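Local atomic coordinates of trimethylamine-N-oxide reductase (Haemophilus influenzae, PDB entry 7L5I), a protein that probably reduces trimethylamine N-oxide or related oxides at a molybdenum centre carried by two molybdopterin guanine dinucleotide cofactors. Residues E546-R550 against A551-E555; P86-R89 against K90-A94; D119-H122 against N123-R127. One frame throughout, in Å; residues are numbered along the deposited sequence.

Contact 1: E546-R550 against A551-E555; sequences ELAKR and AGVEE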
loop_
_atom_site.group_PDB
_atom_site.type_symbol
_atom_site.label_atom_id
_atom_site.label_comp_id
_atom_site.label_asym_id
_atom_site.label_seq_id
_atom_site.Cartn_x
_atom_site.Cartn_y
_atom_site.Cartn_z
ATOM N N GLU A 546 5.048 -21.821 -20.324
ATOM C CA GLU A 546 6.101 -22.826 -20.429
ATOM C C GLU A 546 6.123 -23.767 -19.224
ATOM O O GLU A 546 6.343 -24.971 -19.379
ATOM C CB GLU A 546 7.462 -22.157 -20.594
ATOM C CG GLU A 546 7.649 -21.504 -21.954
ATOM C CD GLU A 546 7.992 -22.514 -23.039
ATOM O OE1 GLU A 546 7.872 -22.157 -24.233
ATOM O OE2 GLU A 546 8.382 -23.659 -22.695
ATOM N N LEU A 547 5.926 -23.241 -18.009
ATOM C CA LEU A 547 5.858 -24.129 -16.864
ATOM C C LEU A 547 4.607 -25.007 -16.925
ATOM O O LEU A 547 4.654 -26.190 -16.577
ATOM C CB LEU A 547 5.891 -23.314 -15.566
ATOM C CG LEU A 547 7.253 -22.645 -15.370
ATOM C CD1 LEU A 547 7.162 -21.617 -14.238
ATOM C CD2 LEU A 547 8.323 -23.680 -15.050
ATOM N N ALA A 548 3.474 -24.439 -17.363
ATOM C CA ALA A 548 2.238 -25.216 -17.469
ATOM C C ALA A 548 2.408 -26.368 -18.454
ATOM O O ALA A 548 1.954 -27.484 -18.203
ATOM C CB ALA A 548 1.093 -24.312 -17.904
ATOM N N LYS A 549 3.078 -26.104 -19.571
ATOM C CA LYS A 549 3.325 -27.144 -20.556
ATOM C C LYS A 549 4.148 -28.273 -19.965
ATOM O O LYS A 549 3.864 -29.448 -20.205
ATOM C CB LYS A 549 4.045 -26.550 -21.765
ATOM C CG LYS A 549 4.223 -27.539 -22.906
ATOM C CD LYS A 549 5.234 -27.049 -23.924
ATOM C CE LYS A 549 6.360 -28.067 -24.082
ATOM N NZ LYS A 549 7.176 -28.238 -22.832
ATOM N N ARG A 550 5.193 -27.940 -19.199
ATOM C CA ARG A 550 5.983 -28.988 -18.578
ATOM C C ARG A 550 5.167 -29.803 -17.586
ATOM O O ARG A 550 5.491 -30.971 -17.335
ATOM C CB ARG A 550 7.209 -28.376 -17.895
ATOM C CG ARG A 550 8.220 -27.861 -18.883
ATOM C CD ARG A 550 9.234 -26.920 -18.240
ATOM N NE ARG A 550 10.379 -26.711 -19.131
ATOM C CZ ARG A 550 10.367 -25.948 -20.219
ATOM N NH1 ARG A 550 9.284 -25.277 -20.579
ATOM N NH2 ARG A 550 11.471 -25.850 -20.942
ATOM N N ALA A 551 4.116 -29.213 -17.005
ATOM C CA ALA A 551 3.255 -29.933 -16.072
ATOM C C ALA A 551 2.043 -30.560 -16.746
ATOM O O ALA A 551 1.210 -31.157 -16.058
ATOM C CB ALA A 551 2.774 -28.993 -14.969
ATOM N N GLY A 552 1.903 -30.402 -18.057
ATOM C CA GLY A 552 0.796 -31.009 -18.771
ATOM C C GLY A 552 -0.515 -30.266 -18.702
ATOM O O GLY A 552 -1.549 -30.850 -19.044
ATOM N N VAL A 553 -0.514 -28.977 -18.309
ATOM C CA VAL A 553 -1.764 -28.247 -18.117
ATOM C C VAL A 553 -1.776 -26.932 -18.898
ATOM O O VAL A 553 -2.419 -25.959 -18.491
ATOM C CB VAL A 553 -2.021 -27.997 -16.619
ATOM C CG1 VAL A 553 -2.155 -29.319 -15.841
ATOM C CG2 VAL A 553 -0.895 -27.180 -16.003
ATOM N N GLU A 554 -1.084 -26.886 -20.035
ATOM C CA GLU A 554 -1.081 -25.659 -20.820
ATOM C C GLU A 554 -2.483 -25.291 -21.305
ATOM O O GLU A 554 -2.870 -24.116 -21.292
ATOM C CB GLU A 554 -0.129 -25.784 -22.004
ATOM C CG GLU A 554 -0.008 -24.485 -22.772
ATOM C CD GLU A 554 0.601 -24.656 -24.140
ATOM O OE1 GLU A 554 1.479 -25.534 -24.298
ATOM O OE2 GLU A 554 0.184 -23.920 -25.061
ATOM N N GLU A 555 -3.264 -26.271 -21.773
ATOM C CA GLU A 555 -4.555 -25.913 -22.333
ATOM C C GLU A 555 -5.476 -25.307 -21.278
ATOM O O GLU A 555 -6.240 -24.375 -21.580
ATOM C CB GLU A 555 -5.187 -27.144 -22.987
ATOM C CG GLU A 555 -4.433 -27.601 -24.240
ATOM C CD GLU A 555 -3.195 -28.476 -23.954
ATOM O OE1 GLU A 555 -2.928 -28.849 -22.783
ATOM O OE2 GLU A 555 -2.484 -28.799 -24.931
#
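Ala-548 and Val-553 meet where helix 540-550 ends in a Schellman motif and the chain turns into helix 554-558. Two backbone bonds close the motif: Val-553 N reaches back to Ala-548 O (2.9 Å, almost straight at 168°), and Gly-552 N to Lys-549 O (3.1 Å). Glycine suits the turn because Gly-552 has a positive phi of 81°, easily adopted without a side chain. The tight side joins these backbone bonds to a small apolar contact. Ala-548 CB sits 4.0 Å from Val-553 CG2, its small methyl letting the N-cap residue fold close against the last turn, while Ala-163 and Thr-164 pack on Val-553. The solvent side is looser. Lys-549 and Glu-554 run side by side, touching through Lys-549 CG and Glu-554 OE1 at 3.7 Å; Lys-549 NZ ends 6.5 Å from OE1, too far for a salt bridge. Arg-550 is held from two sides, by Asp-119 of helix 114-131 through NE and by Glu-546 one turn back in its own helix: NH1 makes an in-plane salt bridge of 2.8 Å to the anti lone pair of Glu-546 OE2, and also bonds Glu-546 O, which takes Arg-550 N on the other face of its carbonyl plane.

Contact 2: P86-R89 against K90-A94; sequences PMVR and KGFLA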
loop_
_atom_site.group_PDB
_atom_site.type_symbol
_atom_site.label_atom_id
_atom_site.label_comp_id
_atom_site.label_asym_id
_atom_site.label_seq_id
_atom_site.Cartn_x
_atom_site.Cartn_y
_atom_site.Cartn_z
ATOM N N PRO A 86 17.888 -15.435 -17.751
ATOM C CA PRO A 86 17.680 -16.325 -16.592
ATOM C C PRO A 86 18.994 -16.580 -15.868
ATOM O O PRO A 86 20.024 -16.808 -16.492
ATOM C CB PRO A 86 17.121 -17.602 -17.225
ATOM C CG PRO A 86 16.620 -17.183 -18.596
ATOM C CD PRO A 86 17.512 -16.076 -19.029
ATOM N N MET A 87 18.956 -16.510 -14.536
ATOM C CA MET A 87 20.136 -16.673 -13.695
ATOM C C MET A 87 19.808 -17.622 -12.554
ATOM O O MET A 87 18.709 -17.564 -11.989
ATOM C CB MET A 87 20.598 -15.351 -13.088
ATOM C CG MET A 87 20.753 -14.243 -14.065
ATOM S SD MET A 87 22.235 -14.420 -15.051
ATOM C CE MET A 87 23.451 -13.785 -14.004
ATOM N N VAL A 88 20.779 -18.454 -12.192
ATOM C CA VAL A 88 20.679 -19.360 -11.059
ATOM C C VAL A 88 21.910 -19.190 -10.170
ATOM O O VAL A 88 23.027 -19.037 -10.666
ATOM C CB VAL A 88 20.549 -20.825 -11.535
ATOM C CG1 VAL A 88 20.374 -21.772 -10.345
ATOM C CG2 VAL A 88 19.393 -20.952 -12.491
ATOM N N ARG A 89 21.708 -19.217 -8.857
ATOM C CA ARG A 89 22.838 -19.187 -7.944
ATOM C C ARG A 89 23.792 -20.346 -8.222
ATOM O O ARG A 89 23.372 -21.499 -8.349
ATOM C CB ARG A 89 22.405 -19.332 -6.475
ATOM C CG ARG A 89 21.848 -18.166 -5.827
ATOM C CD ARG A 89 21.939 -18.333 -4.307
ATOM N NE ARG A 89 21.247 -19.499 -3.737
ATOM C CZ ARG A 89 21.840 -20.547 -3.171
ATOM N NH1 ARG A 89 23.159 -20.634 -3.095
ATOM N NH2 ARG A 89 21.104 -21.518 -2.643
ATOM N N LYS A 90 25.100 -20.036 -8.216
ATOM C CA LYS A 90 26.124 -21.071 -8.374
ATOM C C LYS A 90 25.908 -22.249 -7.428
ATOM O O LYS A 90 25.957 -23.414 -7.847
ATOM C CB LYS A 90 27.504 -20.448 -8.139
ATOM C CG LYS A 90 28.676 -21.390 -8.350
ATOM C CD LYS A 90 30.007 -20.664 -8.131
ATOM C CE LYS A 90 31.197 -21.570 -8.443
ATOM N NZ LYS A 90 30.894 -22.604 -9.479
ATOM N N GLY A 91 25.706 -21.973 -6.134
ATOM C CA GLY A 91 25.593 -23.049 -5.167
ATOM C C GLY A 91 24.315 -23.841 -5.294
ATOM O O GLY A 91 24.261 -25.027 -4.953
ATOM N N PHE A 92 23.265 -23.209 -5.803
ATOM C CA PHE A 92 22.034 -23.938 -6.041
ATOM C C PHE A 92 22.166 -24.834 -7.254
ATOM O O PHE A 92 21.677 -25.966 -7.245
ATOM C CB PHE A 92 20.868 -22.970 -6.215
ATOM C CG PHE A 92 19.548 -23.652 -6.240
ATOM C CD1 PHE A 92 18.847 -23.880 -5.069
ATOM C CD2 PHE A 92 19.000 -24.047 -7.422
ATOM C CE1 PHE A 92 17.608 -24.507 -5.105
ATOM C CE2 PHE A 92 17.779 -24.678 -7.464
ATOM C CZ PHE A 92 17.086 -24.916 -6.296
ATOM N N LEU A 93 22.794 -24.340 -8.330
ATOM C CA LEU A 93 22.995 -25.203 -9.503
ATOM C C LEU A 93 23.752 -26.469 -9.122
ATOM O O LEU A 93 23.483 -27.553 -9.660
ATOM C CB LEU A 93 23.783 -24.465 -10.580
ATOM C CG LEU A 93 23.113 -23.831 -11.767
ATOM C CD1 LEU A 93 24.204 -23.452 -12.753
ATOM C CD2 LEU A 93 22.093 -24.747 -12.393
ATOM N N ALA A 94 24.690 -26.354 -8.182
ATOM C CA ALA A 94 25.527 -27.491 -7.813
ATOM C C ALA A 94 24.729 -28.575 -7.099
ATOM O O ALA A 94 24.976 -29.767 -7.303
ATOM C CB ALA A 94 26.676 -27.009 -6.931
#
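A strand-to-helix junction in a mixed sheet is built here, where the first turn of helix 90-94 brings Phe-92 and Leu-93 back against Val-88 and Arg-89 of strand 87-89. Strand 87-89 lies between strands 109-111 and 500-503, and the helix leaves it steeply, the two short axes standing 80° apart. Arg-89 is the N-cap residue, and its carbonyl O accepts Leu-93 N at 2.9 Å, the bond that closes the first helical turn. On the apolar side Val-88 places CG1 anti to its backbone N (chi1 -177°), which carries that methyl to Leu-93 CG at 3.7 Å and to Phe-92 CD2 at 4.0 Å. Branched and aromatic residues suit this place because they fill the angle between strand and helix. Helix 114-131 meets Leu-93 through Glu-116 and Phe-92 through Gln-124. The Arg-89 chain bends at its third torsion and brings the guanidinium across the start of the helix. Phe-92 N lies 3.6 Å above one face of that group, offset toward its rim, and Gly-91, having no side chain, lets its CA come within 4.0 Å of Arg-89 NH1. The buried charge is shared among outside partners: NE pairs with Asp-499 and NH1 with Asp-107, which also accepts Gly-91 N, while NH2 bonds Ser-99. Guanidinium and phenyl planes are 70° apart; Arg-89 NH2 lies 3.9 Å from the Phe-92 CB methylene and approaches the ring at its edge, near the ring plane, 4.1 Å from Phe-92 CD1.

Contact 3: D119-H122 against N123-R127; sequences DLVH and NQLKR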
loop_
_atom_site.group_PDB
_atom_site.type_symbol
_atom_site.label_atom_id
_atom_site.label_comp_id
_atom_site.label_asym_id
_atom_site.label_seq_id
_atom_site.Cartn_x
_atom_site.Cartn_y
_atom_site.Cartn_z
ATOM N N ASP A 119 13.131 -25.977 -16.875
ATOM C CA ASP A 119 13.236 -27.365 -16.441
ATOM C C ASP A 119 13.555 -27.444 -14.941
ATOM O O ASP A 119 12.991 -28.274 -14.217
ATOM C CB ASP A 119 14.325 -28.096 -17.232
ATOM C CG ASP A 119 13.949 -28.406 -18.674
ATOM O OD1 ASP A 119 12.793 -28.234 -19.089
ATOM O OD2 ASP A 119 14.857 -28.870 -19.410
ATOM N N LEU A 120 14.457 -26.578 -14.463
ATOM C CA LEU A 120 14.846 -26.581 -13.062
ATOM C C LEU A 120 13.704 -26.139 -12.162
ATOM O O LEU A 120 13.472 -26.750 -11.108
ATOM C CB LEU A 120 16.071 -25.693 -12.855
ATOM C CG LEU A 120 16.687 -25.646 -11.475
ATOM C CD1 LEU A 120 17.250 -27.014 -11.096
ATOM C CD2 LEU A 120 17.780 -24.577 -11.447
ATOM N N VAL A 121 12.989 -25.076 -12.534
ATOM C CA VAL A 121 11.825 -24.661 -11.750
ATOM C C VAL A 121 10.811 -25.791 -11.679
ATOM O O VAL A 121 10.292 -26.123 -10.606
ATOM C CB VAL A 121 11.191 -23.400 -12.348
ATOM C CG1 VAL A 121 9.867 -23.098 -11.667
ATOM C CG2 VAL A 121 12.122 -22.213 -12.217
ATOM N N HIS A 122 10.490 -26.381 -12.831
ATOM C CA HIS A 122 9.494 -27.442 -12.845
ATOM C C HIS A 122 9.922 -28.595 -11.950
ATOM O O HIS A 122 9.135 -29.108 -11.139
ATOM C CB HIS A 122 9.279 -27.932 -14.268
ATOM C CG HIS A 122 8.451 -29.177 -14.346
ATOM N ND1 HIS A 122 7.099 -29.189 -14.084
ATOM C CD2 HIS A 122 8.793 -30.456 -14.620
ATOM C CE1 HIS A 122 6.643 -30.427 -14.186
ATOM N NE2 HIS A 122 7.648 -31.215 -14.529
ATOM N N ASN A 123 11.178 -29.023 -12.079
ATOM C CA ASN A 123 11.654 -30.161 -11.303
ATOM C C ASN A 123 11.680 -29.867 -9.807
ATOM O O ASN A 123 11.361 -30.748 -8.995
ATOM C CB ASN A 123 13.040 -30.570 -11.788
ATOM C CG ASN A 123 12.993 -31.234 -13.149
ATOM O OD1 ASN A 123 12.026 -31.918 -13.483
ATOM N ND2 ASN A 123 14.033 -31.028 -13.945
ATOM N N GLN A 124 12.087 -28.651 -9.423
ATOM C CA GLN A 124 12.138 -28.290 -8.009
ATOM C C GLN A 124 10.752 -28.164 -7.401
ATOM O O GLN A 124 10.542 -28.569 -6.247
ATOM C CB GLN A 124 12.913 -26.988 -7.830
ATOM C CG GLN A 124 14.392 -27.182 -7.987
ATOM C CD GLN A 124 14.937 -28.048 -6.860
ATOM O OE1 GLN A 124 14.797 -27.700 -5.684
ATOM N NE2 GLN A 124 15.524 -29.168 -7.205
ATOM N N LEU A 125 9.781 -27.622 -8.158
ATOM C CA LEU A 125 8.429 -27.545 -7.618
ATOM C C LEU A 125 7.778 -28.922 -7.608
ATOM O O LEU A 125 7.028 -29.247 -6.686
ATOM C CB LEU A 125 7.586 -26.565 -8.428
ATOM C CG LEU A 125 7.971 -25.083 -8.305
ATOM C CD1 LEU A 125 7.124 -24.241 -9.246
ATOM C CD2 LEU A 125 7.839 -24.575 -6.867
ATOM N N LYS A 126 8.051 -29.740 -8.625
ATOM C CA LYS A 126 7.532 -31.099 -8.627
ATOM C C LYS A 126 8.035 -31.877 -7.420
ATOM O O LYS A 126 7.279 -32.648 -6.813
ATOM C CB LYS A 126 7.908 -31.808 -9.926
ATOM C CG LYS A 126 7.174 -33.139 -10.095
ATOM C CD LYS A 126 7.789 -34.025 -11.170
ATOM C CE LYS A 126 7.264 -35.471 -11.057
ATOM N NZ LYS A 126 8.347 -36.446 -10.717
ATOM N N ARG A 127 9.306 -31.687 -7.048
ATOM C CA ARG A 127 9.846 -32.381 -5.885
ATOM C C ARG A 127 9.058 -32.019 -4.637
ATOM O O ARG A 127 8.674 -32.897 -3.850
ATOM C CB ARG A 127 11.325 -32.034 -5.706
ATOM C CG ARG A 127 11.969 -32.672 -4.472
ATOM C CD ARG A 127 13.450 -32.284 -4.329
ATOM N NE ARG A 127 14.291 -32.806 -5.410
ATOM C CZ ARG A 127 15.555 -32.440 -5.629
ATOM N NH1 ARG A 127 16.141 -31.538 -4.851
ATOM N NH2 ARG A 127 16.237 -32.971 -6.635
#
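Val-121 and Leu-125 touch one turn apart in the middle of the regular alpha-helix 114-131. Four backbone bonds of the i to i+4 kind hold this part of it: Asn-123 N to Asp-119 O, Gln-124 N to Leu-120 O, Leu-125 N to Val-121 O and Lys-126 N to His-122 O, the last at 2.8 Å. The apolar contacts follow the same spacing. Val-121 CG1, anti to its backbone N (chi1 171°), points the same way as Leu-125 and meets CD1 at 3.8 Å; next to this pair Leu-120 CD1 lies 4.2 Å from the aliphatic Gln-124 CG. Polar side chains lie close without bonding across the contact. Asn-123 ND2 comes to 3.0 Å from Asp-119 O at an angle too poor for a hydrogen bond, and Asn-123 OD1 is 3.7 Å from His-122 CD2, the amide and imidazole planes 54° apart. Exposed Asn-123 and Lys-126 suit the solvent side of the helix. Val-121 and Leu-125 pack on Ile-485 of strand 483-488, Leu-120 and Val-121 on Ile-500 of strand 500-503; Leu-120 and Gln-124 meet Phe-92 of helix 90-94, while Asp-119, Val-121 and His-122 face helix 540-550.

Overall arrangement
Along the chain contact 2 comes first, then contact 3, and contact 1 much later. In space contact 3 lies between the others: its centre is about 14 Å from that of contact 2 and about 12 Å from that of contact 1, whereas contacts 1 and 2 are about 23 Å apart and do not touch. Helix 114-131 thus joins them. Toward contact 2, Leu-120 CD2 packs against Val-88 CG1 of strand 87-89 (4.0 Å); toward helix 540-550, Asp-119 OD1 meets Arg-550 NE in a 2.9 Å salt bridge. The helix packs on strands 483-488 and 500-503 of the sheet that also holds strand 87-89. The side chains of Leu-547 and Val-121 lie about 11 and 13 Å from a bound MGD.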